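Local atomic coordinates of cyclic di-GMP receptor atypical PilZ domain-containing protein (Xanthomonas campestris pv. campestris, PDB entry 3RQA), a protein that is of uncharacterised function but belongs to the atypical PilZ family of presumed cyclic di-GMP receptors and assembles into a tetramer through a helical bundle. Residues L83-I88 with D133-L138; L146-D151 with H155-R160. All blocks are in the same frame, centred on the assembly; numbering follows the deposited sequence.

Contact 1 (L83-I88 with D133-L138); sequences LILALI and DWLPEL
The indole of Trp-134 carries Leu-135 CB on one face and Leu-85 at its edge. Leu-135 CB stands 3.9 Å above the ring plane, over its centre. At the edge, close to the ring plane, Leu-85 CD1 meets the rim of the six-membered ring, 3.5 Å from both Trp-134 CZ3 and Trp-134 CH2; equal distances to two neighbouring ring carbons place the methyl against the bond between them. With CG of Trp-134 between the backbone N and the carbonyl carbon (chi1 61°), the six-membered ring is the part of the indole that meets Leu-85. Its pyrrole end is engaged separately: NE1 is hydrogen-bonded to Glu-56, while Leu-52 and Val-55 of helix 42-55 also touch the side chain.

The second methyl of Leu-85 serves a different partner. Leu-85 CD2 lies 3.7 Å from Leu-135 CD1, and the two leucine side chains run at about a right angle to each other. One branched side chain thus bridges two consecutive loop residues, one methyl to each. No hydrogen bond joins segment 83-88 to segment 133-138, and the 134 Å² buried between them, summed over both sides, is a small apolar patch.

Leu-87 of the third subunit, another copy of the protein, packs on both Leu-85 and Leu-135, and Arg-90 of that subunit forms a salt bridge with Glu-137 OE1. Ile-84 and Ile-88 meet their counterparts in that same subunit, Ile-88 also its counterpart in the second. After Leu-135 the loop bends in an inverse gamma turn centred on Pro-136. Apolar helix residues meeting their equivalents in other chains are characteristic of a parallel coiled coil, here the four-helix bundle of the tetrameric PilZ protein, with the loop before strand 139-150 packed against it.

Contact 2 (L146-D151 with H155-R160); sequences LASASD and HWLWLR
Leu-146 approaches strand 155-160 along its whole side chain. Its CB lies 3.6 Å from Trp-158 O, CG reaches Arg-160 CB at 3.7 Å, and CD1 keeps to the same Arg-160 CB. At the tip, CD2 sits 3.3 Å above the guanidinium plane of Arg-160, offset toward the rim on the NH2 side. Bends in the arginine chain at chi2 (-132°) and chi3 (-72°) accompany this placement of the guanidinium face against the methyl, while Arg-160 NE forms a salt bridge with Glu-17 of helix 12-19.

The backbone beneath is an antiparallel hairpin with a classic beta bulge, in which two residues, Leu-146 and Ala-147, stand across from the single Trp-158. Trp-158 O takes a hydrogen bond from Leu-146 N (2.8 Å) and a weak one from Ala-147 N, whereas Trp-158 N donates to Ala-147 O. Beyond the bulge the pairing is regular, with reciprocal bonds between Ala-149 and Trp-156. These two strands belong to the six-stranded antiparallel barrel of the PilZ domain.

On the face bearing Ala-147, Ala-149, Trp-156 and Trp-158, Ala-147 CB packs 3.9 Å from Trp-158 CE3, and the indole NE1 is hydrogen-bonded to Asp-15. Near the turn, Trp-156 NE1 donates to Asp-151 OD1 (3.2 Å). The oxygen lies near the ring plane, yet the donor comes from above the carboxylate, the two planes standing 81° apart; Asp-151 OD2 accepts from Gln-153 N and Gln-154 N. On the other face Ser-148 OG lies 3.5 Å from Leu-157 CD1 and is linked through a water to Trp-156 O.

Overall arrangement
Both segments of contact 1 precede those of contact 2 in sequence. Their centres are 31 Å apart, with the middle of the chain lying between them, and their nearest atoms about 15 Å apart, so they do not touch. Strand 139-150 connects them: it starts just after the loop of contact 1 and ends in the hairpin of contact 2. Helix 73-95, by contrast, belongs to contact 1, where two other subunits come within reach, whereas no other chain touches the segments of contact 2. One site therefore lies at the tetramer's helical bundle and the other at a far hairpin of the barrel, packed against helix 12-19 of its own chain.

Contact 1 (L83-I88 with D133-L138)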
ATOM      1  N   LEU C  83       9.159  -0.184  -5.596  1.00 21.87           N
ATOM      2  CA  LEU C  83       9.238  -0.347  -4.140  1.00 22.80           C
ATOM      3  C   LEU C  83       7.848  -0.472  -3.510  1.00 22.14           C
ATOM      4  O   LEU C  83       7.594  -1.378  -2.717  1.00 21.50           O
ATOM      5  CB  LEU C  83       9.989   0.840  -3.507  1.00 22.39           C
ATOM      6  CG  LEU C  83      11.488   0.724  -3.187  1.00 27.47           C
ATOM      7  CD1 LEU C  83      12.062  -0.624  -3.626  1.00 21.65           C
ATOM      8  CD2 LEU C  83      12.223   1.871  -3.841  1.00 27.15           C
ATOM      9  N   ILE C  84       6.952   0.446  -3.854  1.00 21.15           N
ATOM     10  CA  ILE C  84       5.603   0.394  -3.311  1.00 21.87           C
ATOM     11  C   ILE C  84       4.980  -0.967  -3.636  1.00 23.33           C
ATOM     12  O   ILE C  84       4.421  -1.630  -2.762  1.00 23.20           O
ATOM     13  CB  ILE C  84       4.735   1.526  -3.899  1.00 22.06           C
ATOM     14  CG1 ILE C  84       5.210   2.883  -3.343  1.00 22.12           C
ATOM     15  CG2 ILE C  84       3.266   1.251  -3.606  1.00 20.94           C
ATOM     16  CD1 ILE C  84       4.773   4.099  -4.172  1.00 22.11           C
ATOM     17  N   LEU C  85       5.103  -1.384  -4.895  1.00 24.46           N
ATOM     18  CA  LEU C  85       4.552  -2.659  -5.346  1.00 26.31           C
ATOM     19  C   LEU C  85       5.087  -3.812  -4.510  1.00 26.21           C
ATOM     20  O   LEU C  85       4.333  -4.659  -4.061  1.00 26.77           O
ATOM     21  CB  LEU C  85       4.905  -2.914  -6.813  1.00 28.28           C
ATOM     22  CG  LEU C  85       3.850  -3.534  -7.736  1.00 28.85           C
ATOM     23  CD1 LEU C  85       4.575  -4.399  -8.741  1.00 28.78           C
ATOM     24  CD2 LEU C  85       2.814  -4.358  -6.967  1.00 30.16           C
ATOM     25  N   ALA C  86       6.394  -3.843  -4.311  1.00 25.95           N
ATOM     26  CA  ALA C  86       6.999  -4.898  -3.514  1.00 26.04           C
ATOM     27  C   ALA C  86       6.480  -4.859  -2.076  1.00 26.03           C
ATOM     28  O   ALA C  86       6.147  -5.901  -1.515  1.00 25.62           O
ATOM     29  CB  ALA C  86       8.525  -4.765  -3.524  1.00 24.73           C
ATOM     30  N   LEU C  87       6.411  -3.669  -1.483  1.00 24.75           N
ATOM     31  CA  LEU C  87       5.928  -3.544  -0.110  1.00 27.38           C
ATOM     32  C   LEU C  87       4.452  -3.930   0.029  1.00 28.93           C
ATOM     33  O   LEU C  87       4.059  -4.566   1.015  1.00 27.39           O
ATOM     34  CB  LEU C  87       6.162  -2.128   0.426  1.00 26.72           C
ATOM     35  CG  LEU C  87       7.606  -1.808   0.862  1.00 29.79           C
ATOM     36  CD1 LEU C  87       7.783  -0.313   1.037  1.00 26.85           C
ATOM     37  CD2 LEU C  87       7.941  -2.552   2.166  1.00 30.26           C
ATOM     38  N   ILE C  88       3.628  -3.566  -0.951  1.00 28.69           N
ATOM     39  CA  ILE C  88       2.218  -3.933  -0.855  1.00 32.28           C
ATOM     40  C   ILE C  88       2.113  -5.453  -0.976  1.00 30.47           C
ATOM     41  O   ILE C  88       1.289  -6.077  -0.317  1.00 31.82           O
ATOM     42  CB  ILE C  88       1.353  -3.230  -1.946  1.00 33.81           C
ATOM     43  CG1 ILE C  88      -0.122  -3.608  -1.775  1.00 37.64           C
ATOM     44  CG2 ILE C  88       1.821  -3.613  -3.325  1.00 36.72           C
ATOM     45  CD1 ILE C  88      -0.827  -2.908  -0.632  1.00 38.85           C
ATOM     46  N   ASP C 133       3.608 -15.222  -8.947  1.00 39.31           N
ATOM     47  CA  ASP C 133       4.507 -15.934  -8.048  1.00 39.85           C
ATOM     48  C   ASP C 133       5.190 -14.858  -7.202  1.00 38.76           C
ATOM     49  O   ASP C 133       5.256 -14.972  -5.981  1.00 37.88           O
ATOM     50  CB  ASP C 133       5.568 -16.715  -8.825  1.00 45.49           C
ATOM     51  CG  ASP C 133       6.390 -17.620  -7.935  1.00 49.37           C
ATOM     52  OD1 ASP C 133       6.888 -17.136  -6.897  1.00 53.27           O
ATOM     53  OD2 ASP C 133       6.547 -18.815  -8.272  1.00 52.39           O
ATOM     54  N   TRP C 134       5.696 -13.810  -7.854  1.00 36.13           N
ATOM     55  CA  TRP C 134       6.334 -12.716  -7.121  1.00 36.06           C
ATOM     56  C   TRP C 134       5.256 -11.750  -6.620  1.00 35.42           C
ATOM     57  O   TRP C 134       5.511 -10.935  -5.737  1.00 37.30           O
ATOM     58  CB  TRP C 134       7.333 -11.962  -8.007  1.00 36.25           C
ATOM     59  CG  TRP C 134       6.714 -11.328  -9.209  1.00 36.88           C
ATOM     60  CD1 TRP C 134       6.460 -11.922 -10.414  1.00 37.55           C
ATOM     61  CD2 TRP C 134       6.197  -9.996  -9.301  1.00 37.07           C
ATOM     62  NE1 TRP C 134       5.809 -11.039 -11.253  1.00 37.74           N
ATOM     63  CE2 TRP C 134       5.635  -9.850 -10.593  1.00 38.16           C
ATOM     64  CE3 TRP C 134       6.154  -8.909  -8.418  1.00 38.13           C
ATOM     65  CZ2 TRP C 134       5.034  -8.659 -11.023  1.00 38.52           C
ATOM     66  CZ3 TRP C 134       5.557  -7.720  -8.847  1.00 40.66           C
ATOM     67  CH2 TRP C 134       5.005  -7.609 -10.142  1.00 40.32           C
ATOM     68  N   LEU C 135       4.053 -11.850  -7.183  1.00 35.39           N
ATOM     69  CA  LEU C 135       2.931 -10.992  -6.788  1.00 35.91           C
ATOM     70  C   LEU C 135       1.847 -11.870  -6.166  1.00 35.78           C
ATOM     71  O   LEU C 135       1.253 -12.712  -6.833  1.00 33.73           O
ATOM     72  CB  LEU C 135       2.361 -10.267  -8.005  1.00 37.30           C
ATOM     73  CG  LEU C 135       1.255  -9.234  -7.787  1.00 38.09           C
ATOM     74  CD1 LEU C 135       1.843  -7.942  -7.256  1.00 38.43           C
ATOM     75  CD2 LEU C 135       0.549  -8.979  -9.108  1.00 39.49           C
ATOM     76  N   PRO C 136       1.564 -11.671  -4.872  1.00 37.25           N
ATOM     77  CA  PRO C 136       0.551 -12.460  -4.160  1.00 37.37           C
ATOM     78  C   PRO C 136      -0.899 -12.074  -4.473  1.00 36.75           C
ATOM     79  O   PRO C 136      -1.710 -11.898  -3.565  1.00 39.21           O
ATOM     80  CB  PRO C 136       0.912 -12.213  -2.703  1.00 37.68           C
ATOM     81  CG  PRO C 136       1.279 -10.743  -2.735  1.00 38.88           C
ATOM     82  CD  PRO C 136       2.150 -10.644  -3.986  1.00 38.73           C
ATOM     83  N   GLU C 137      -1.226 -11.925  -5.749  1.00 34.96           N
ATOM     84  CA  GLU C 137      -2.591 -11.575  -6.107  1.00 33.39           C
ATOM     85  C   GLU C 137      -3.251 -12.764  -6.788  1.00 32.60           C
ATOM     86  O   GLU C 137      -2.611 -13.516  -7.527  1.00 27.65           O
ATOM     87  CB  GLU C 137      -2.632 -10.356  -7.031  1.00 34.77           C
ATOM     88  CG  GLU C 137      -4.046  -9.923  -7.386  1.00 37.85           C
ATOM     89  CD  GLU C 137      -4.799  -9.306  -6.219  1.00 40.49           C
ATOM     90  OE1 GLU C 137      -4.817  -9.903  -5.119  1.00 41.37           O
ATOM     91  OE2 GLU C 137      -5.382  -8.214  -6.404  1.00 43.53           O
ATOM     92  N   LEU C 138      -4.540 -12.936  -6.538  1.00 32.28           N
ATOM     93  CA  LEU C 138      -5.245 -14.064  -7.119  1.00 31.58           C
ATOM     94  C   LEU C 138      -6.175 -13.719  -8.261  1.00 30.12           C
ATOM     95  O   LEU C 138      -6.809 -12.668  -8.287  1.00 28.85           O
ATOM     96  CB  LEU C 138      -6.022 -14.814  -6.030  1.00 32.92           C
ATOM     97  CG  LEU C 138      -5.169 -15.297  -4.847  1.00 35.42           C
ATOM     98  CD1 LEU C 138      -6.018 -16.123  -3.876  1.00 37.18           C
ATOM     99  CD2 LEU C 138      -4.016 -16.129  -5.370  1.00 36.44           C
TER

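Contact 2 (L146-D151 with H155-R160)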
ATOM      1  N   LEU C 146     -17.835 -29.538 -14.492  1.00 29.58           N
ATOM      2  CA  LEU C 146     -18.258 -30.381 -15.609  1.00 30.86           C
ATOM      3  C   LEU C 146     -18.166 -31.840 -15.177  1.00 31.00           C
ATOM      4  O   LEU C 146     -19.065 -32.638 -15.448  1.00 32.60           O
ATOM      5  CB  LEU C 146     -17.340 -30.201 -16.826  1.00 33.82           C
ATOM      6  CG  LEU C 146     -17.257 -28.933 -17.673  1.00 35.04           C
ATOM      7  CD1 LEU C 146     -16.383 -29.238 -18.881  1.00 34.45           C
ATOM      8  CD2 LEU C 146     -18.619 -28.499 -18.147  1.00 36.19           C
ATOM      9  N   ALA C 147     -17.058 -32.182 -14.521  1.00 29.60           N
ATOM     10  CA  ALA C 147     -16.836 -33.542 -14.056  1.00 29.15           C
ATOM     11  C   ALA C 147     -16.101 -33.580 -12.725  1.00 31.13           C
ATOM     12  O   ALA C 147     -15.330 -32.672 -12.395  1.00 31.70           O
ATOM     13  CB  ALA C 147     -16.060 -34.319 -15.086  1.00 29.72           C
ATOM     14  N   SER C 148     -16.346 -34.651 -11.977  1.00 30.13           N
ATOM     15  CA  SER C 148     -15.750 -34.884 -10.670  1.00 32.38           C
ATOM     16  C   SER C 148     -15.428 -36.371 -10.557  1.00 34.71           C
ATOM     17  O   SER C 148     -16.315 -37.220 -10.706  1.00 35.08           O
ATOM     18  CB  SER C 148     -16.730 -34.494  -9.563  1.00 30.43           C
ATOM     19  OG  SER C 148     -16.163 -34.703  -8.285  1.00 30.93           O
ATOM     20  N   ALA C 149     -14.163 -36.682 -10.301  1.00 34.87           N
ATOM     21  CA  ALA C 149     -13.741 -38.065 -10.187  1.00 37.65           C
ATOM     22  C   ALA C 149     -12.468 -38.201  -9.373  1.00 39.33           C
ATOM     23  O   ALA C 149     -11.749 -37.228  -9.150  1.00 37.51           O
ATOM     24  CB  ALA C 149     -13.541 -38.671 -11.570  1.00 37.94           C
ATOM     25  N   SER C 150     -12.197 -39.425  -8.940  1.00 41.83           N
ATOM     26  CA  SER C 150     -11.016 -39.717  -8.141  1.00 43.48           C
ATOM     27  C   SER C 150     -10.068 -40.645  -8.889  1.00 44.72           C
ATOM     28  O   SER C 150     -10.479 -41.388  -9.780  1.00 44.30           O
ATOM     29  CB  SER C 150     -11.440 -40.353  -6.815  1.00 44.54           C
ATOM     30  OG  SER C 150     -10.321 -40.846  -6.098  1.00 48.16           O
ATOM     31  N   ASP C 151      -8.789 -40.585  -8.540  1.00 46.88           N
ATOM     32  CA  ASP C 151      -7.801 -41.450  -9.172  1.00 49.24           C
ATOM     33  C   ASP C 151      -7.269 -42.412  -8.117  1.00 50.91           C
ATOM     34  O   ASP C 151      -6.458 -43.292  -8.413  1.00 51.37           O
ATOM     35  CB  ASP C 151      -6.648 -40.631  -9.751  1.00 48.62           C
ATOM     36  CG  ASP C 151      -5.888 -39.860  -8.686  1.00 49.92           C
ATOM     37  OD1 ASP C 151      -4.832 -39.279  -9.016  1.00 50.83           O
ATOM     38  OD2 ASP C 151      -6.348 -39.829  -7.524  1.00 49.00           O
ATOM     39  N   HIS C 155      -9.178 -36.044  -5.322  1.00 42.36           N
ATOM     40  CA  HIS C 155     -10.452 -35.803  -6.002  1.00 42.19           C
ATOM     41  C   HIS C 155     -10.155 -34.800  -7.115  1.00 41.16           C
ATOM     42  O   HIS C 155      -9.635 -33.712  -6.853  1.00 41.26           O
ATOM     43  CB  HIS C 155     -11.491 -35.190  -5.051  1.00 44.17           C
ATOM     44  CG  HIS C 155     -11.775 -36.010  -3.831  1.00 46.77           C
ATOM     45  ND1 HIS C 155     -10.913 -36.078  -2.758  1.00 48.29           N
ATOM     46  CD2 HIS C 155     -12.845 -36.771  -3.500  1.00 48.34           C
ATOM     47  CE1 HIS C 155     -11.440 -36.841  -1.816  1.00 48.91           C
ATOM     48  NE2 HIS C 155     -12.613 -37.274  -2.242  1.00 49.86           N
ATOM     49  N   TRP C 156     -10.465 -35.155  -8.354  1.00 39.30           N
ATOM     50  CA  TRP C 156     -10.206 -34.241  -9.461  1.00 38.12           C
ATOM     51  C   TRP C 156     -11.471 -33.598  -9.983  1.00 37.27           C
ATOM     52  O   TRP C 156     -12.521 -34.233 -10.080  1.00 38.00           O
ATOM     53  CB  TRP C 156      -9.474 -34.946 -10.609  1.00 38.41           C
ATOM     54  CG  TRP C 156      -8.072 -35.342 -10.245  1.00 40.31           C
ATOM     55  CD1 TRP C 156      -7.658 -36.540  -9.736  1.00 41.34           C
ATOM     56  CD2 TRP C 156      -6.905 -34.521 -10.336  1.00 40.18           C
ATOM     57  NE1 TRP C 156      -6.302 -36.519  -9.504  1.00 41.33           N
ATOM     58  CE2 TRP C 156      -5.814 -35.290  -9.863  1.00 41.80           C
ATOM     59  CE3 TRP C 156      -6.672 -33.209 -10.770  1.00 40.66           C
ATOM     60  CZ2 TRP C 156      -4.506 -34.789  -9.813  1.00 40.98           C
ATOM     61  CZ3 TRP C 156      -5.377 -32.711 -10.723  1.00 41.45           C
ATOM     62  CH2 TRP C 156      -4.307 -33.503 -10.247  1.00 41.71           C
ATOM     63  N   LEU C 157     -11.345 -32.319 -10.312  1.00 34.10           N
ATOM     64  CA  LEU C 157     -12.439 -31.520 -10.821  1.00 31.64           C
ATOM     65  C   LEU C 157     -12.088 -30.943 -12.178  1.00 31.59           C
ATOM     66  O   LEU C 157     -10.948 -30.552 -12.419  1.00 31.78           O
ATOM     67  CB  LEU C 157     -12.733 -30.361  -9.859  1.00 30.22           C
ATOM     68  CG  LEU C 157     -13.741 -30.518  -8.717  1.00 31.84           C
ATOM     69  CD1 LEU C 157     -13.917 -31.975  -8.312  1.00 30.19           C
ATOM     70  CD2 LEU C 157     -13.276 -29.667  -7.554  1.00 29.72           C
ATOM     71  N   TRP C 158     -13.074 -30.915 -13.060  1.00 29.54           N
ATOM     72  CA  TRP C 158     -12.927 -30.329 -14.381  1.00 30.17           C
ATOM     73  C   TRP C 158     -13.881 -29.151 -14.307  1.00 29.21           C
ATOM     74  O   TRP C 158     -15.092 -29.329 -14.181  1.00 30.99           O
ATOM     75  CB  TRP C 158     -13.367 -31.305 -15.477  1.00 29.93           C
ATOM     76  CG  TRP C 158     -12.347 -32.353 -15.787  1.00 30.51           C
ATOM     77  CD1 TRP C 158     -11.561 -32.431 -16.906  1.00 31.04           C
ATOM     78  CD2 TRP C 158     -11.989 -33.472 -14.969  1.00 30.31           C
ATOM     79  NE1 TRP C 158     -10.740 -33.527 -16.832  1.00 31.34           N
ATOM     80  CE2 TRP C 158     -10.979 -34.186 -15.654  1.00 30.92           C
ATOM     81  CE3 TRP C 158     -12.424 -33.943 -13.720  1.00 30.71           C
ATOM     82  CZ2 TRP C 158     -10.394 -35.347 -15.135  1.00 31.38           C
ATOM     83  CZ3 TRP C 158     -11.842 -35.101 -13.202  1.00 29.32           C
ATOM     84  CH2 TRP C 158     -10.838 -35.788 -13.911  1.00 30.53           C
ATOM     85  N   LEU C 159     -13.329 -27.950 -14.340  1.00 28.35           N
ATOM     86  CA  LEU C 159     -14.131 -26.744 -14.265  1.00 29.87           C
ATOM     87  C   LEU C 159     -14.132 -25.983 -15.598  1.00 29.70           C
ATOM     88  O   LEU C 159     -13.087 -25.804 -16.223  1.00 28.66           O
ATOM     89  CB  LEU C 159     -13.600 -25.819 -13.165  1.00 29.24           C
ATOM     90  CG  LEU C 159     -13.506 -26.232 -11.688  1.00 33.02           C
ATOM     91  CD1 LEU C 159     -14.854 -26.701 -11.194  1.00 31.73           C
ATOM     92  CD2 LEU C 159     -12.466 -27.304 -11.506  1.00 33.11           C
ATOM     93  N   ARG C 160     -15.311 -25.534 -16.016  1.00 31.58           N
ATOM     94  CA  ARG C 160     -15.446 -24.762 -17.246  1.00 31.55           C
ATOM     95  C   ARG C 160     -15.755 -23.330 -16.828  1.00 30.71           C
ATOM     96  O   ARG C 160     -16.745 -23.095 -16.127  1.00 28.92           O
ATOM     97  CB  ARG C 160     -16.592 -25.297 -18.105  1.00 35.06           C
ATOM     98  CG  ARG C 160     -16.725 -24.563 -19.430  1.00 39.66           C
ATOM     99  CD  ARG C 160     -18.153 -24.164 -19.700  1.00 43.76           C
ATOM    100  NE  ARG C 160     -18.998 -25.302 -20.047  1.00 48.12           N
ATOM    101  CZ  ARG C 160     -20.171 -25.563 -19.475  1.00 48.74           C
ATOM    102  NH1 ARG C 160     -20.633 -24.769 -18.518  1.00 46.58           N
ATOM    103  NH2 ARG C 160     -20.888 -26.607 -19.872  1.00 48.49           N
TER
HETATM  104  O   HOH W   1     -13.783 -35.396  -7.462  1.00 34.92           O